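Local structure of glycolipid-binding domain-containing protein (Pseudomonas aeruginosa, 2H1T) at residues 65-78 and 131-143. The protein is of unknown function but belongs to a putative glycolipid-binding family and may take part in glycolipid metabolism. Residues are numbered along the deposited sequence; the frame is centred on the assembly and turned at random. Where two conformers were deposited one is given.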
ATOM      1  N   PHE A  65      16.986   2.221  -1.750  1.00 14.24           N
ATOM      2  CA  PHE A  65      15.571   2.137  -2.073  1.00 15.60           C
ATOM      3  C   PHE A  65      15.153   0.716  -2.392  1.00 15.57           C
ATOM      4  O   PHE A  65      15.887  -0.009  -3.066  1.00 14.83           O
ATOM      5  CB  PHE A  65      15.291   2.945  -3.336  1.00 17.33           C
ATOM      6  CG  PHE A  65      15.593   4.404  -3.205  1.00 15.04           C
ATOM      7  CD1 PHE A  65      14.637   5.288  -2.697  1.00 16.23           C
ATOM      8  CD2 PHE A  65      16.825   4.919  -3.630  1.00 16.98           C
ATOM      9  CE1 PHE A  65      14.935   6.649  -2.562  1.00 17.12           C
ATOM     10  CE2 PHE A  65      17.113   6.261  -3.496  1.00 18.44           C
ATOM     11  CZ  PHE A  65      16.171   7.131  -2.971  1.00 19.27           C
ATOM     12  N   HIS A  66      13.933   0.349  -1.968  1.00 15.75           N
ATOM     13  CA  HIS A  66      13.371  -0.979  -2.234  1.00 14.75           C
ATOM     14  C   HIS A  66      11.919  -0.692  -2.408  1.00 14.63           C
ATOM     15  O   HIS A  66      11.267  -0.169  -1.489  1.00 14.90           O
ATOM     16  CB  HIS A  66      13.600  -1.944  -1.051  1.00 14.96           C
ATOM     17  CG  HIS A  66      12.848  -3.234  -1.139  1.00 16.12           C
ATOM     18  ND1 HIS A  66      13.473  -4.445  -1.330  1.00 14.89           N
ATOM     19  CD2 HIS A  66      11.534  -3.511  -0.978  1.00 15.74           C
ATOM     20  CE1 HIS A  66      12.566  -5.408  -1.347  1.00 15.44           C
ATOM     21  NE2 HIS A  66      11.385  -4.869  -1.115  1.00 18.22           N
ATOM     22  N   VAL A  67      11.440  -0.916  -3.623  1.00 15.71           N
ATOM     23  CA  VAL A  67      10.040  -0.671  -3.958  1.00 17.47           C
ATOM     24  C   VAL A  67       9.391  -1.953  -4.406  1.00 15.75           C
ATOM     25  O   VAL A  67       9.929  -2.667  -5.231  1.00 15.00           O
ATOM     26  CB  VAL A  67       9.868   0.388  -5.054  1.00 18.68           C
ATOM     27  CG1 VAL A  67      10.606   0.017  -6.313  1.00 18.20           C
ATOM     28  CG2 VAL A  67       8.412   0.580  -5.365  1.00 22.59           C
ATOM     29  N   GLU A  68       8.216  -2.218  -3.866  1.00 15.17           N
ATOM     30  CA  GLU A  68       7.407  -3.334  -4.305  1.00 14.84           C
ATOM     31  C   GLU A  68       6.071  -2.859  -4.883  1.00 12.94           C
ATOM     32  O   GLU A  68       5.348  -2.056  -4.276  1.00 11.30           O
ATOM     33  CB  GLU A  68       7.158  -4.307  -3.160  1.00 13.71           C
ATOM     34  CG  GLU A  68       8.345  -4.592  -2.282  1.00 19.29           C
ATOM     35  CD  GLU A  68       8.129  -5.800  -1.364  1.00 22.30           C
ATOM     36  OE1 GLU A  68       6.958  -6.266  -1.199  1.00 24.16           O
ATOM     37  OE2 GLU A  68       9.151  -6.289  -0.825  1.00 23.06           O
ATOM     38  N   SER A  69       5.767  -3.378  -6.061  1.00 11.81           N
ATOM     39  CA  SER A  69       4.578  -3.020  -6.805  1.00 14.17           C
ATOM     40  C   SER A  69       4.140  -4.229  -7.605  1.00 15.26           C
ATOM     41  O   SER A  69       4.779  -5.273  -7.566  1.00 16.26           O
ATOM     42  CB  SER A  69       4.894  -1.859  -7.761  1.00 16.54           C
ATOM     43  OG  SER A  69       5.748  -2.284  -8.829  1.00 19.46           O
ATOM     44  N   GLU A  70       3.034  -4.052  -8.319  1.00 16.77           N
ATOM     45  CA  GLU A  70       2.546  -5.099  -9.194  0.50 17.87           C
ATOM     46  C   GLU A  70       3.617  -5.501 -10.201  1.00 18.07           C
ATOM     47  O   GLU A  70       3.665  -6.676 -10.559  1.00 18.11           O
ATOM     48  CB  GLU A  70       1.248  -4.691  -9.890  0.50 17.20           C
ATOM     49  CG  GLU A  70       0.586  -5.817 -10.693  0.50 16.09           C
ATOM     50  CD  GLU A  70       1.137  -5.951 -12.115  0.50 17.22           C
ATOM     51  OE1 GLU A  70       1.687  -4.972 -12.644  0.50 20.17           O
ATOM     52  OE2 GLU A  70       1.024  -7.039 -12.711  0.50 17.05           O
ATOM     53  N   THR A  71       4.499  -4.563 -10.586  1.00 18.97           N
ATOM     54  CA  THR A  71       5.535  -4.825 -11.611  1.00 20.73           C
ATOM     55  C   THR A  71       6.728  -5.607 -11.107  1.00 21.35           C
ATOM     56  O   THR A  71       7.533  -6.090 -11.907  1.00 22.59           O
ATOM     57  CB  THR A  71       6.074  -3.527 -12.252  1.00 22.51           C
ATOM     58  OG1 THR A  71       6.399  -2.579 -11.234  1.00 28.93           O
ATOM     59  CG2 THR A  71       5.031  -2.907 -13.164  1.00 25.96           C
ATOM     60  N   GLY A  72       6.861  -5.728  -9.795  1.00 19.96           N
ATOM     61  CA  GLY A  72       7.921  -6.539  -9.217  1.00 20.28           C
ATOM     62  C   GLY A  72       8.619  -5.738  -8.146  1.00 20.62           C
ATOM     63  O   GLY A  72       8.123  -4.716  -7.710  1.00 19.92           O
ATOM     64  N   VAL A  73       9.772  -6.229  -7.722  1.00 21.31           N
ATOM     65  CA  VAL A  73      10.576  -5.555  -6.731  1.00 21.62           C
ATOM     66  C   VAL A  73      11.645  -4.840  -7.534  1.00 22.07           C
ATOM     67  O   VAL A  73      12.221  -5.429  -8.421  1.00 21.02           O
ATOM     68  CB  VAL A  73      11.222  -6.549  -5.760  1.00 22.80           C
ATOM     69  CG1 VAL A  73      12.156  -5.817  -4.768  1.00 27.79           C
ATOM     70  CG2 VAL A  73      10.150  -7.356  -5.050  1.00 22.46           C
ATOM     71  N   ARG A  74      11.867  -3.569  -7.236  1.00 22.77           N
ATOM     72  CA  ARG A  74      12.975  -2.819  -7.822  1.00 25.14           C
ATOM     73  C   ARG A  74      13.814  -2.221  -6.685  1.00 22.05           C
ATOM     74  O   ARG A  74      13.291  -1.693  -5.673  1.00 21.11           O
ATOM     75  CB  ARG A  74      12.470  -1.742  -8.797  1.00 26.03           C
ATOM     76  CG  ARG A  74      13.393  -0.536  -8.943  1.00 27.29           C
ATOM     77  CD  ARG A  74      13.341   0.110 -10.322  1.00 30.56           C
ATOM     78  NE  ARG A  74      14.201   1.299 -10.420  1.00 34.49           N
ATOM     79  CZ  ARG A  74      15.528   1.307 -10.618  1.00 36.29           C
ATOM     80  NH1 ARG A  74      16.250   0.190 -10.719  1.00 34.46           N
ATOM     81  NH2 ARG A  74      16.150   2.470 -10.714  1.00 35.58           N
ATOM     82  N   LYS A  75      15.122  -2.326  -6.847  1.00 21.59           N
ATOM     83  CA  LYS A  75      16.033  -1.743  -5.901  1.00 21.98           C
ATOM     84  C   LYS A  75      16.892  -0.641  -6.586  1.00 20.81           C
ATOM     85  O   LYS A  75      17.121  -0.668  -7.800  1.00 20.76           O
ATOM     86  CB  LYS A  75      16.916  -2.847  -5.297  1.00 23.29           C
ATOM     87  CG  LYS A  75      16.148  -3.910  -4.516  1.00 23.09           C
ATOM     88  CD  LYS A  75      17.065  -5.041  -4.041  1.00 24.24           C
ATOM     89  CE  LYS A  75      16.205  -6.215  -3.559  1.00 26.83           C
ATOM     90  NZ  LYS A  75      16.951  -7.493  -3.317  1.00 27.28           N
ATOM     91  N   LEU A  76      17.364   0.288  -5.767  1.00 20.01           N
ATOM     92  CA  LEU A  76      18.343   1.306  -6.174  1.00 19.57           C
ATOM     93  C   LEU A  76      19.269   1.625  -5.003  1.00 17.25           C
ATOM     94  O   LEU A  76      18.818   1.872  -3.878  1.00 14.39           O
ATOM     95  CB  LEU A  76      17.620   2.564  -6.664  1.00 20.60           C
ATOM     96  CG  LEU A  76      18.466   3.792  -7.072  1.00 21.70           C
ATOM     97  CD1 LEU A  76      19.344   3.465  -8.322  1.00 22.18           C
ATOM     98  CD2 LEU A  76      17.561   4.991  -7.342  1.00 20.92           C
ATOM     99  N   HIS A  77      20.574   1.605  -5.281  1.00 17.03           N
ATOM    100  CA  HIS A  77      21.611   1.939  -4.307  1.00 16.89           C
ATOM    101  C   HIS A  77      22.533   3.016  -4.886  1.00 15.58           C
ATOM    102  O   HIS A  77      23.234   2.781  -5.865  1.00 16.88           O
ATOM    103  CB  HIS A  77      22.455   0.709  -3.986  1.00 16.11           C
ATOM    104  CG  HIS A  77      23.367   0.887  -2.807  1.00 16.68           C
ATOM    105  ND1 HIS A  77      24.317  -0.046  -2.461  1.00 19.22           N
ATOM    106  CD2 HIS A  77      23.477   1.885  -1.897  1.00 16.06           C
ATOM    107  CE1 HIS A  77      24.979   0.372  -1.390  1.00 22.95           C
ATOM    108  NE2 HIS A  77      24.479   1.538  -1.019  1.00 18.12           N
ATOM    109  N   LEU A  78      22.534   4.188  -4.266  1.00 15.05           N
ATOM    110  CA  LEU A  78      23.352   5.318  -4.708  1.00 14.97           C
ATOM    111  C   LEU A  78      24.327   5.733  -3.618  1.00 16.14           C
ATOM    112  O   LEU A  78      24.010   5.690  -2.412  1.00 16.75           O
ATOM    113  CB  LEU A  78      22.441   6.525  -5.061  1.00 15.18           C
ATOM    114  CG  LEU A  78      21.483   6.351  -6.231  1.00 17.46           C
ATOM    115  CD1 LEU A  78      20.547   7.502  -6.301  1.00 18.02           C
ATOM    116  CD2 LEU A  78      22.274   6.182  -7.566  1.00 20.58           C
ATOM    117  N   ALA A 131      19.189  19.313  -7.691  1.00 17.89           N
ATOM    118  CA  ALA A 131      18.718  18.218  -6.890  1.00 16.28           C
ATOM    119  C   ALA A 131      18.688  16.939  -7.704  1.00 15.12           C
ATOM    120  O   ALA A 131      18.382  16.952  -8.896  1.00 17.24           O
ATOM    121  CB  ALA A 131      17.295  18.510  -6.344  1.00 18.84           C
ATOM    122  N   LEU A 132      18.992  15.818  -7.081  1.00 16.95           N
ATOM    123  CA  LEU A 132      18.783  14.521  -7.757  1.00 16.34           C
ATOM    124  C   LEU A 132      17.359  14.014  -7.497  1.00 16.92           C
ATOM    125  O   LEU A 132      17.021  13.541  -6.416  1.00 17.24           O
ATOM    126  CB  LEU A 132      19.878  13.515  -7.347  1.00 16.76           C
ATOM    127  CG  LEU A 132      19.844  12.169  -8.010  1.00 16.77           C
ATOM    128  CD1 LEU A 132      20.008  12.316  -9.556  1.00 17.25           C
ATOM    129  CD2 LEU A 132      20.967  11.267  -7.419  1.00 17.56           C
ATOM    130  N   TYR A 133      16.506  14.151  -8.507  1.00 17.32           N
ATOM    131  CA  TYR A 133      15.064  13.951  -8.344  1.00 15.25           C
ATOM    132  C   TYR A 133      14.787  12.496  -8.682  1.00 15.95           C
ATOM    133  O   TYR A 133      15.123  12.023  -9.782  1.00 15.68           O
ATOM    134  CB  TYR A 133      14.297  14.852  -9.282  1.00 15.19           C
ATOM    135  CG  TYR A 133      12.797  14.608  -9.282  1.00 17.68           C
ATOM    136  CD1 TYR A 133      12.015  14.950  -8.164  1.00 16.84           C
ATOM    137  CD2 TYR A 133      12.153  14.059 -10.394  1.00 15.80           C
ATOM    138  CE1 TYR A 133      10.630  14.749  -8.148  1.00 17.05           C
ATOM    139  CE2 TYR A 133      10.771  13.860 -10.372  1.00 16.54           C
ATOM    140  CZ  TYR A 133      10.024  14.201  -9.256  1.00 19.92           C
ATOM    141  OH  TYR A 133       8.652  13.960  -9.282  1.00 19.65           O
ATOM    142  N   ILE A 134      14.168  11.799  -7.736  1.00 15.44           N
ATOM    143  CA  ILE A 134      13.862  10.356  -7.859  1.00 16.54           C
ATOM    144  C   ILE A 134      12.368  10.208  -7.545  1.00 17.78           C
ATOM    145  O   ILE A 134      11.926  10.444  -6.423  1.00 16.47           O
ATOM    146  CB  ILE A 134      14.700   9.517  -6.849  1.00 14.78           C
ATOM    147  CG1 ILE A 134      16.173   9.875  -6.985  1.00 19.59           C
ATOM    148  CG2 ILE A 134      14.476   7.975  -7.081  1.00 17.33           C
ATOM    149  CD1 ILE A 134      17.089   9.347  -5.881  1.00 18.83           C
ATOM    150  N   GLU A 135      11.614   9.836  -8.568  1.00 17.32           N
ATOM    151  CA  GLU A 135      10.163   9.713  -8.495  1.00 19.69           C
ATOM    152  C   GLU A 135       9.801   8.257  -8.345  1.00 19.24           C
ATOM    153  O   GLU A 135      10.072   7.442  -9.250  1.00 17.30           O
ATOM    154  CB  GLU A 135       9.553  10.331  -9.743  1.00 19.15           C
ATOM    155  CG  GLU A 135       8.091  10.508  -9.736  1.00 24.50           C
ATOM    156  CD  GLU A 135       7.594  11.120 -11.055  1.00 23.17           C
ATOM    157  OE1 GLU A 135       7.948  12.290 -11.373  1.00 24.74           O
ATOM    158  OE2 GLU A 135       6.834  10.426 -11.752  1.00 31.96           O
ATOM    159  N   ALA A 136       9.185   7.915  -7.207  1.00 19.51           N
ATOM    160  CA  ALA A 136       8.623   6.571  -7.060  1.00 18.70           C
ATOM    161  C   ALA A 136       7.340   6.478  -7.909  1.00 19.78           C
ATOM    162  O   ALA A 136       6.636   7.475  -8.078  1.00 19.45           O
ATOM    163  CB  ALA A 136       8.295   6.273  -5.586  1.00 19.90           C
ATOM    164  N   PRO A 137       6.988   5.259  -8.357  1.00 18.23           N
ATOM    165  CA  PRO A 137       7.689   3.978  -8.101  1.00 19.99           C
ATOM    166  C   PRO A 137       8.861   3.588  -9.020  1.00 21.66           C
ATOM    167  O   PRO A 137       9.548   2.608  -8.735  1.00 21.73           O
ATOM    168  CB  PRO A 137       6.546   2.948  -8.227  1.00 19.62           C
ATOM    169  CG  PRO A 137       5.588   3.554  -9.176  1.00 19.30           C
ATOM    170  CD  PRO A 137       5.705   5.043  -9.060  1.00 18.92           C
ATOM    171  N   ALA A 138       9.101   4.322 -10.104  1.00 22.80           N
ATOM    172  CA  ALA A 138      10.073   3.855 -11.098  1.00 21.14           C
ATOM    173  C   ALA A 138      11.517   4.035 -10.664  1.00 20.44           C
ATOM    174  O   ALA A 138      12.366   3.297 -11.140  1.00 18.50           O
ATOM    175  CB  ALA A 138       9.859   4.510 -12.412  1.00 22.71           C
ATOM    176  N   LEU A 139      11.772   5.030  -9.819  1.00 20.06           N
ATOM    177  CA  LEU A 139      13.082   5.278  -9.200  1.00 21.95           C
ATOM    178  C   LEU A 139      14.177   5.421 -10.254  1.00 21.56           C
ATOM    179  O   LEU A 139      15.242   4.790 -10.163  1.00 20.81           O
ATOM    180  CB  LEU A 139      13.452   4.159  -8.220  1.00 23.00           C
ATOM    181  CG  LEU A 139      12.532   3.854  -7.036  1.00 22.78           C
ATOM    182  CD1 LEU A 139      13.231   2.835  -6.188  1.00 21.66           C
ATOM    183  CD2 LEU A 139      12.225   5.083  -6.248  1.00 20.67           C
ATOM    184  N   GLU A 140      13.881   6.232 -11.267  1.00 21.02           N
ATOM    185  CA  GLU A 140      14.846   6.582 -12.327  1.00 22.57           C
ATOM    186  C   GLU A 140      15.346   7.996 -12.080  1.00 18.84           C
ATOM    187  O   GLU A 140      14.654   8.960 -12.398  1.00 16.65           O
ATOM    188  CB  GLU A 140      14.162   6.482 -13.678  1.00 22.63           C
ATOM    189  CG  GLU A 140      13.983   5.061 -14.103  1.00 25.48           C
ATOM    190  CD  GLU A 140      12.869   4.887 -15.123  1.00 27.72           C
ATOM    191  OE1 GLU A 140      12.146   5.875 -15.425  1.00 35.46           O
ATOM    192  OE2 GLU A 140      12.706   3.748 -15.591  1.00 30.42           O
ATOM    193  N   PRO A 141      16.513   8.130 -11.439  1.00 17.79           N
ATOM    194  CA  PRO A 141      16.879   9.494 -11.043  1.00 15.26           C
ATOM    195  C   PRO A 141      17.185  10.433 -12.191  1.00 17.37           C
ATOM    196  O   PRO A 141      17.647   9.995 -13.262  1.00 16.27           O
ATOM    197  CB  PRO A 141      18.148   9.292 -10.203  1.00 15.53           C
ATOM    198  CG  PRO A 141      18.053   7.797  -9.726  1.00 15.48           C
ATOM    199  CD  PRO A 141      17.514   7.152 -10.979  1.00 18.32           C
ATOM    200  N   ARG A 142      16.937  11.723 -11.972  1.00 16.91           N
ATOM    201  CA  ARG A 142      17.477  12.715 -12.888  1.00 18.51           C
ATOM    202  C   ARG A 142      17.740  14.014 -12.207  1.00 18.55           C
ATOM    203  O   ARG A 142      17.057  14.377 -11.219  1.00 18.84           O
ATOM    204  CB  ARG A 142      16.565  12.933 -14.070  1.00 17.87           C
ATOM    205  CG  ARG A 142      15.221  13.472 -13.714  1.00 20.73           C
ATOM    206  CD  ARG A 142      14.274  13.481 -14.912  1.00 23.47           C
ATOM    207  NE  ARG A 142      12.887  13.720 -14.479  1.00 26.40           N
ATOM    208  CZ  ARG A 142      12.374  14.914 -14.220  1.00 33.71           C
ATOM    209  NH1 ARG A 142      13.113  16.008 -14.335  1.00 39.62           N
ATOM    210  NH2 ARG A 142      11.096  15.030 -13.852  1.00 33.46           N
ATOM    211  N   SER A 143      18.730  14.725 -12.734  1.00 17.51           N
ATOM    212  CA  SER A 143      19.048  16.042 -12.205  0.50 19.71           C
ATOM    213  C   SER A 143      17.909  17.048 -12.439  1.00 19.32           C
ATOM    214  O   SER A 143      17.278  17.065 -13.498  1.00 18.94           O
ATOM    215  CB  SER A 143      20.344  16.556 -12.821  0.50 21.04           C
ATOM    216  OG  SER A 143      20.689  17.773 -12.215  0.50 22.55           O
TER
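Leu139 makes the largest single contribution to the contact, its side chain meeting Phe65 and Val67 on the face of a beta hairpin. Its CG lies beside the backbone N and anti to the carbonyl carbon (chi1 -59°), and from there CD1 comes within 3.5 Å of Phe65 CB, while the side chain slides past Val67 in the opposite direction. Beside it, Ile134 CD1 comes obliquely against the far end of the Phe65 ring, 3.8 Å from CZ. Leu76 CD2 abuts Pro141 CG at 3.7 Å, and Leu78 meets both Leu132 and Ile134 tip to tip. At the turn end, Val67 lies obliquely across Pro137; the Ala136-Pro137 peptide bond is cis.

The polar part belongs to Arg74, whose guanidinium holds two successive backbone carbonyls at its edge. Arg74 NE donates to Ala138 O at 2.8 Å, somewhat bent, and Arg74 NH2 to Leu139 O at 2.6 Å; the latter donor sits above the carbonyl plane. With CG anti to the backbone N (chi1 153°) and a bend at chi2, the chain extends over the loop, and the paired bonds restrict rotation of the guanidinium. The same approach leaves Leu139 CB beside Arg74 NE.

The two connected strand pairs, 60-69 with 72-80 and 126-135 with 142-152, belong to different sheets, so this contact joins the six-stranded antiparallel sheet to the mixed one. The axes of segments 72-78 and 131-135 come within 11.7 Å at an angle of 168°, nearly antiparallel. Strand 102-106 flanks the interface through Ile105 on Phe65 and Ile103 on Ile134, while Tyr46 of strand 45-54 packs on Pro137.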